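Local coordinates for sorbitol-6-phosphate dehydrogenase (Erwinia amylovora CFBP1430, PDB 5O3Z), which catalyses, as a short-chain dehydrogenase, the oxidation of sorbitol 6-phosphate at carbon 2, probably to fructose 6-phosphate and using a nicotinamide cofactor, at residues L88-A96 / V115-S124; N190-L201 / E214-K222. All coordinates share one frame; numbering follows the deposited sequence.

Interaction 1: residues L88-A96 / V115-S124; sequences LLVYSAGVA and VNLVGYFLCS
Tyr91, on strand 88-91, and Val115, on helix 115-124, are joined by a hydrogen bond in which Tyr91 OH donates to Val115 O at 2.7 Å. The hydroxyl approaches in the carbonyl plane with a C=O...O angle of 152°, on a turn of the helix that widens to pi type at 115-118. Because CG stands anti to the backbone N (chi1 -170°), the ring is carried over the helix backbone, where Tyr120 CA lies 3.8 Å above its plane and over its centre. Tyr120 CB adds a CH-pi contact to the same ring, and Cys123 SG meets its edge 4.0 Å from Tyr91 CE2. Gly119, with no side chain, lets its CA come to 3.1 Å from Tyr91 OH. Nearer the start of the strand, Leu89 CD2 packs 3.8 Å from Cys123 CB. At the other end Gly94 CA lies 3.2 Å from Asn116 OD1. That oxygen and Ala93 O, both acceptors, each receive a weak hydrogen bond from Lys162 NZ, consistent with the Asn and Lys of the family's active-site tetrad. Phe121 stacks on Phe109 of the second subunit, while Tyr120 OH is hydrogen-bonded to Thr169 OG1 of helix 156-176. Backbone hydrogen bonds from Leu89 to strand 139-145 and from Val90 to strand 8-12 place 88-91 between these two in the parallel Rossmann sheet.

Interaction 2: residues N190-L201 / E214-K222; sequences NLLKSPMFQSLL and EVEPYYVDK
Leu192, just past strand 182-188 of the Rossmann fold, packs against Glu216, Tyr219 and Val220 of helix 215-220, in the region that in short-chain dehydrogenases usually borders the substrate pocket. It is the second residue of a type I beta turn, Leu191 to Ser194, which leads into helix 195-199. Its CB lies 3.9 Å from Glu216 OE1. Beyond CG, anti to the carbonyl carbon (chi1 -59°), the two methyls part: CD1 meets Val220 CG2 at 3.7 Å, whereas CD2 touches Tyr219 CB and also sits over one face of the Phe197 ring, offset toward the rim. Tyr219 CD2 lies near the plane of that ring, 3.7 Å from Phe197 CZ; the two rings meet obliquely although their planes are 89° apart, so the pair is not a stack. Leu201 CD2 extends the apolar patch to Val215 CG1. The polar side is held by Gln198, whose chain bends at chi2 (-57°) to bring NE2 between two acceptors. Gln198 NE2 donates to Leu192 O at 2.9 Å and to Glu216 OE2 at 2.6 Å. The second bond leaves in the amide plane but reaches the carboxylate from above its plane, so the one amide NH2 links the turn to helix 215-220. Where the segment begins, a water accepts from Asn190 ND2 at 3.0 Å and donates a weak, 3.4 Å bond to Tyr219 O.

How the interactions relate
From the N terminus, interaction 1 comes first: it brings strand 88-91 and the loop after it onto helix 106-133, closing a loop of 18 residues. The chain then adds strand 139-145, helix 156-176 and strand 182-188 before interaction 2 begins at 190 and closes a shorter loop of 12 residues, which contains most of helix 201-208. The contacts therefore follow in series, neither nested nor crossed. The centres of interactions 1 and 2 are about 24 Å apart. The nearest atoms of interactions 1 and 2 are about 5 Å apart, without touching. Interaction 1 ties the central sheet to a flanking helix, whereas interaction 2, farther from the chain centre, ties the turn after strand 182-188 and the short helix 195-199 to helix 215-220.

Interaction 1: residues L88-A96 / V115-S124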
# COMPACT_ATOMS: atom_id res chain seq x y z
N LEU A 88 -21.25 16.89 9.17
CA LEU A 88 -20.18 15.98 9.55
C LEU A 88 -20.78 14.76 10.24
O LEU A 88 -21.44 14.94 11.31
CB LEU A 88 -19.20 16.66 10.50
CG LEU A 88 -18.13 15.78 11.17
CD1 LEU A 88 -17.25 15.19 10.09
CD2 LEU A 88 -17.27 16.58 12.14
N LEU A 89 -20.53 13.55 9.73
CA LEU A 89 -20.75 12.32 10.52
C LEU A 89 -19.43 11.79 11.07
O LEU A 89 -18.50 11.57 10.27
CB LEU A 89 -21.43 11.23 9.66
CG LEU A 89 -21.58 9.79 10.24
CD1 LEU A 89 -22.61 9.84 11.41
CD2 LEU A 89 -22.03 8.80 9.18
N VAL A 90 -19.33 11.62 12.39
CA VAL A 90 -18.26 10.90 13.00
C VAL A 90 -18.76 9.56 13.51
O VAL A 90 -19.64 9.50 14.39
CB VAL A 90 -17.57 11.70 14.11
CG1 VAL A 90 -16.38 10.96 14.66
CG2 VAL A 90 -17.14 13.05 13.58
N TYR A 91 -18.18 8.47 12.98
CA TYR A 91 -18.52 7.13 13.42
C TYR A 91 -17.42 6.55 14.25
O TYR A 91 -16.28 6.20 13.78
CB TYR A 91 -18.91 6.19 12.24
CG TYR A 91 -19.51 4.86 12.70
CD1 TYR A 91 -18.71 3.73 13.01
CD2 TYR A 91 -20.88 4.72 12.84
CE1 TYR A 91 -19.29 2.54 13.43
CE2 TYR A 91 -21.44 3.55 13.26
CZ TYR A 91 -20.67 2.48 13.59
OH TYR A 91 -21.37 1.36 13.98
N SER A 92 -17.75 6.45 15.52
CA SER A 92 -16.84 6.02 16.51
C SER A 92 -17.43 4.86 17.32
O SER A 92 -18.12 5.06 18.30
CB SER A 92 -16.47 7.24 17.35
OG SER A 92 -15.55 6.84 18.33
N ALA A 93 -17.10 3.65 16.94
CA ALA A 93 -17.64 2.46 17.54
C ALA A 93 -16.68 1.30 17.37
O ALA A 93 -15.77 1.33 16.52
CB ALA A 93 -18.98 2.13 16.90
N GLY A 94 -16.83 0.30 18.24
CA GLY A 94 -16.20 -1.01 18.07
C GLY A 94 -14.93 -1.20 18.87
O GLY A 94 -14.11 -0.27 18.94
N VAL A 95 -14.78 -2.39 19.45
CA VAL A 95 -13.66 -2.75 20.36
C VAL A 95 -13.05 -4.12 19.95
O VAL A 95 -13.65 -4.88 19.18
CB VAL A 95 -14.07 -2.76 21.87
CG1 VAL A 95 -15.12 -1.69 22.16
CG2 VAL A 95 -14.59 -4.11 22.35
N ALA A 96 -11.87 -4.41 20.49
CA ALA A 96 -11.09 -5.56 20.08
C ALA A 96 -11.38 -6.75 21.01
O ALA A 96 -11.38 -6.60 22.23
CB ALA A 96 -9.60 -5.22 20.10
N VAL A 115 -20.96 -3.98 14.56
CA VAL A 115 -20.59 -2.76 15.27
C VAL A 115 -19.58 -1.97 14.40
O VAL A 115 -19.78 -0.78 14.17
CB VAL A 115 -20.04 -3.07 16.67
CG1 VAL A 115 -19.56 -1.80 17.37
CG2 VAL A 115 -21.14 -3.71 17.53
N ASN A 116 -18.57 -2.65 13.85
CA ASN A 116 -17.51 -1.94 13.16
C ASN A 116 -17.79 -1.59 11.76
O ASN A 116 -17.21 -0.63 11.24
CB ASN A 116 -16.26 -2.70 13.24
CG ASN A 116 -15.66 -2.61 14.57
OD1 ASN A 116 -15.32 -1.48 14.99
ND2 ASN A 116 -15.54 -3.74 15.28
N LEU A 117 -18.69 -2.34 11.11
CA LEU A 117 -18.88 -2.23 9.71
C LEU A 117 -20.29 -1.94 9.31
O LEU A 117 -20.50 -0.98 8.61
CB LEU A 117 -18.34 -3.49 9.00
CG LEU A 117 -18.15 -3.55 7.49
CD1 LEU A 117 -17.39 -2.31 7.02
CD2 LEU A 117 -17.36 -4.84 7.21
N VAL A 118 -21.28 -2.75 9.71
CA VAL A 118 -22.63 -2.50 9.26
C VAL A 118 -23.18 -1.16 9.85
O VAL A 118 -23.89 -0.40 9.18
CB VAL A 118 -23.55 -3.68 9.64
CG1 VAL A 118 -25.01 -3.31 9.52
CG2 VAL A 118 -23.20 -4.91 8.81
N GLY A 119 -22.81 -0.86 11.07
CA GLY A 119 -23.17 0.42 11.68
C GLY A 119 -22.64 1.57 10.88
O GLY A 119 -23.31 2.58 10.69
N TYR A 120 -21.42 1.39 10.34
CA TYR A 120 -20.80 2.45 9.58
C TYR A 120 -21.51 2.64 8.29
O TYR A 120 -21.73 3.76 7.87
CB TYR A 120 -19.28 2.22 9.46
CG TYR A 120 -18.50 3.21 8.56
CD1 TYR A 120 -18.83 4.56 8.49
CD2 TYR A 120 -17.36 2.80 7.89
CE1 TYR A 120 -18.11 5.44 7.68
CE2 TYR A 120 -16.62 3.66 7.07
CZ TYR A 120 -16.99 4.99 7.00
OH TYR A 120 -16.29 5.87 6.24
N PHE A 121 -21.93 1.54 7.65
CA PHE A 121 -22.70 1.57 6.41
C PHE A 121 -24.08 2.24 6.72
O PHE A 121 -24.47 3.17 6.06
CB PHE A 121 -22.81 0.12 5.86
CG PHE A 121 -23.92 -0.11 4.92
CD1 PHE A 121 -23.80 0.20 3.61
CD2 PHE A 121 -25.14 -0.60 5.39
CE1 PHE A 121 -24.86 -0.00 2.74
CE2 PHE A 121 -26.19 -0.82 4.55
CZ PHE A 121 -26.06 -0.54 3.21
N LEU A 122 -24.78 1.80 7.76
CA LEU A 122 -26.09 2.42 7.99
C LEU A 122 -26.06 3.93 8.22
O LEU A 122 -26.80 4.70 7.53
CB LEU A 122 -26.83 1.73 9.06
CG LEU A 122 -27.23 0.34 8.61
CD1 LEU A 122 -27.54 -0.42 9.88
CD2 LEU A 122 -28.38 0.45 7.62
N CYS A 123 -25.20 4.35 9.13
CA CYS A 123 -24.95 5.77 9.40
C CYS A 123 -24.50 6.57 8.23
O CYS A 123 -25.03 7.67 8.01
CB CYS A 123 -24.04 5.95 10.63
SG CYS A 123 -24.88 5.26 12.10
N SER A 124 -23.61 6.06 7.40
CA SER A 124 -23.20 6.78 6.19
C SER A 124 -24.35 6.96 5.16
O SER A 124 -24.53 8.05 4.51
CB SER A 124 -22.04 6.00 5.55
OG SER A 124 -20.95 6.03 6.45

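Interaction 2: residues N190-L201 / E214-K222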
# COMPACT_ATOMS: atom_id res chain seq x y z
N ASN A 190 -2.44 3.11 19.33
CA ASN A 190 -2.97 2.62 20.59
C ASN A 190 -3.20 3.79 21.55
O ASN A 190 -2.31 4.63 21.73
CB ASN A 190 -1.97 1.67 21.25
CG ASN A 190 -1.72 0.39 20.46
OD1 ASN A 190 -2.66 -0.36 20.16
ND2 ASN A 190 -0.44 0.07 20.24
N LEU A 191 -4.41 3.87 22.12
CA LEU A 191 -4.79 4.93 23.07
C LEU A 191 -4.47 4.39 24.46
O LEU A 191 -5.34 3.91 25.20
CB LEU A 191 -6.25 5.24 22.89
CG LEU A 191 -6.68 5.46 21.44
CD1 LEU A 191 -8.17 5.28 21.32
CD2 LEU A 191 -6.32 6.86 21.03
N LEU A 192 -3.18 4.43 24.79
CA LEU A 192 -2.63 3.69 25.95
C LEU A 192 -3.24 4.10 27.31
O LEU A 192 -3.33 3.28 28.23
CB LEU A 192 -1.11 3.85 25.99
CG LEU A 192 -0.29 3.37 24.80
CD1 LEU A 192 1.17 3.81 24.91
CD2 LEU A 192 -0.37 1.87 24.67
N LYS A 193 -3.65 5.35 27.40
CA LYS A 193 -4.29 5.90 28.60
C LYS A 193 -5.81 5.89 28.54
O LYS A 193 -6.47 6.50 29.37
CB LYS A 193 -3.77 7.31 28.82
CG LYS A 193 -2.34 7.30 29.35
CD LYS A 193 -1.69 8.66 29.15
CE LYS A 193 -0.21 8.51 28.79
NZ LYS A 193 0.39 9.83 28.47
N SER A 194 -6.37 5.20 27.56
CA SER A 194 -7.77 4.88 27.59
C SER A 194 -8.07 4.00 28.78
O SER A 194 -7.27 3.17 29.16
CB SER A 194 -8.16 4.11 26.36
OG SER A 194 -8.17 4.99 25.26
N PRO A 195 -9.25 4.19 29.40
CA PRO A 195 -9.78 3.20 30.36
C PRO A 195 -9.83 1.77 29.76
O PRO A 195 -9.38 0.80 30.36
CB PRO A 195 -11.21 3.72 30.63
CG PRO A 195 -11.11 5.21 30.44
CD PRO A 195 -9.98 5.48 29.46
N MET A 196 -10.39 1.69 28.56
CA MET A 196 -10.38 0.47 27.76
C MET A 196 -9.01 -0.22 27.84
O MET A 196 -8.91 -1.39 28.24
CB MET A 196 -10.68 0.82 26.30
CG MET A 196 -11.96 1.62 26.04
SD MET A 196 -11.93 3.44 26.30
CE MET A 196 -11.24 4.11 24.76
N PHE A 197 -7.95 0.54 27.49
CA PHE A 197 -6.60 -0.02 27.29
C PHE A 197 -6.03 -0.37 28.65
O PHE A 197 -5.52 -1.49 28.86
CB PHE A 197 -5.64 0.94 26.54
CG PHE A 197 -4.41 0.25 26.05
CD1 PHE A 197 -3.42 -0.15 26.94
CD2 PHE A 197 -4.28 -0.09 24.72
CE1 PHE A 197 -2.30 -0.85 26.49
CE2 PHE A 197 -3.17 -0.81 24.27
CZ PHE A 197 -2.18 -1.19 25.15
N GLN A 198 -6.13 0.61 29.56
CA GLN A 198 -5.76 0.49 30.97
C GLN A 198 -6.36 -0.73 31.67
O GLN A 198 -5.69 -1.35 32.51
CB GLN A 198 -6.17 1.75 31.72
CG GLN A 198 -5.22 2.92 31.52
CD GLN A 198 -3.80 2.59 31.93
OE1 GLN A 198 -3.57 2.04 33.00
NE2 GLN A 198 -2.84 2.88 31.05
N SER A 199 -7.60 -1.08 31.34
CA SER A 199 -8.28 -2.22 32.01
C SER A 199 -7.81 -3.55 31.43
O SER A 199 -7.87 -4.57 32.12
CB SER A 199 -9.81 -2.09 31.94
OG SER A 199 -10.24 -1.72 30.65
N LEU A 200 -7.32 -3.53 30.19
CA LEU A 200 -6.85 -4.74 29.52
C LEU A 200 -5.37 -5.06 29.71
O LEU A 200 -4.88 -6.05 29.17
CB LEU A 200 -7.16 -4.64 28.02
CG LEU A 200 -8.65 -4.76 27.68
CD1 LEU A 200 -8.91 -4.42 26.21
CD2 LEU A 200 -9.19 -6.15 28.05
N LEU A 201 -4.66 -4.26 30.50
CA LEU A 201 -3.24 -4.53 30.74
C LEU A 201 -2.96 -5.99 31.14
O LEU A 201 -2.10 -6.63 30.50
CB LEU A 201 -2.65 -3.51 31.74
CG LEU A 201 -2.72 -2.04 31.24
CD1 LEU A 201 -2.21 -1.09 32.30
CD2 LEU A 201 -1.98 -1.80 29.92
N GLU A 214 5.00 -3.85 32.53
CA GLU A 214 5.78 -3.86 31.29
C GLU A 214 4.98 -3.58 29.99
O GLU A 214 5.57 -3.49 28.92
CB GLU A 214 6.54 -5.20 31.13
CG GLU A 214 7.60 -5.47 32.21
CD GLU A 214 8.91 -6.14 31.75
OE1 GLU A 214 9.05 -6.61 30.60
OE2 GLU A 214 9.85 -6.20 32.58
N VAL A 215 3.66 -3.40 30.08
CA VAL A 215 2.82 -3.41 28.88
C VAL A 215 2.82 -2.08 28.11
O VAL A 215 3.00 -2.08 26.90
CB VAL A 215 1.41 -3.92 29.21
CG1 VAL A 215 0.48 -3.84 27.98
CG2 VAL A 215 1.52 -5.36 29.69
N GLU A 216 2.68 -0.96 28.81
CA GLU A 216 2.73 0.35 28.14
C GLU A 216 4.10 0.64 27.54
O GLU A 216 4.17 1.00 26.38
CB GLU A 216 2.29 1.48 29.05
CG GLU A 216 0.79 1.64 29.15
CD GLU A 216 0.42 2.93 29.86
OE1 GLU A 216 0.80 4.03 29.39
OE2 GLU A 216 -0.25 2.85 30.90
N PRO A 217 5.19 0.44 28.31
CA PRO A 217 6.56 0.45 27.75
C PRO A 217 6.75 -0.42 26.55
O PRO A 217 7.35 -0.01 25.58
CB PRO A 217 7.41 -0.10 28.90
CG PRO A 217 6.72 0.44 30.12
CD PRO A 217 5.22 0.41 29.80
N TYR A 218 6.26 -1.65 26.62
CA TYR A 218 6.31 -2.51 25.49
C TYR A 218 5.69 -1.88 24.21
O TYR A 218 6.25 -2.02 23.11
CB TYR A 218 5.61 -3.83 25.81
CG TYR A 218 5.53 -4.75 24.64
CD1 TYR A 218 6.63 -5.51 24.27
CD2 TYR A 218 4.39 -4.81 23.86
CE1 TYR A 218 6.57 -6.36 23.19
CE2 TYR A 218 4.34 -5.64 22.77
CZ TYR A 218 5.42 -6.42 22.46
OH TYR A 218 5.34 -7.23 21.37
N TYR A 219 4.54 -1.20 24.33
CA TYR A 219 3.89 -0.71 23.11
C TYR A 219 4.47 0.64 22.69
O TYR A 219 4.58 0.94 21.50
CB TYR A 219 2.35 -0.71 23.24
CG TYR A 219 1.73 -2.10 23.07
CD1 TYR A 219 1.85 -2.80 21.87
CD2 TYR A 219 1.02 -2.71 24.12
CE1 TYR A 219 1.29 -4.05 21.70
CE2 TYR A 219 0.44 -3.96 23.97
CZ TYR A 219 0.57 -4.62 22.76
OH TYR A 219 0.04 -5.87 22.60
N VAL A 220 4.90 1.43 23.65
CA VAL A 220 5.59 2.68 23.38
C VAL A 220 6.82 2.48 22.52
O VAL A 220 7.05 3.22 21.57
CB VAL A 220 6.03 3.37 24.69
CG1 VAL A 220 7.06 4.46 24.43
CG2 VAL A 220 4.82 3.98 25.40
N ASP A 221 7.60 1.46 22.84
CA ASP A 221 8.87 1.26 22.20
C ASP A 221 8.67 0.79 20.76
O ASP A 221 9.57 0.91 19.96
CB ASP A 221 9.75 0.31 23.07
CG ASP A 221 10.77 -0.49 22.28
OD1 ASP A 221 10.40 -1.57 21.76
OD2 ASP A 221 11.95 -0.09 22.24
N LYS A 222 7.47 0.33 20.41
CA LYS A 222 7.15 0.10 19.01
C LYS A 222 6.92 1.36 18.21
O LYS A 222 6.98 1.31 17.00
CB LYS A 222 5.95 -0.86 18.88
CG LYS A 222 6.29 -2.32 19.18
CD LYS A 222 5.02 -3.19 19.16
CE LYS A 222 4.83 -3.93 17.85
NZ LYS A 222 5.66 -5.16 17.83
O HOH W 1 1.38 2.18 21.27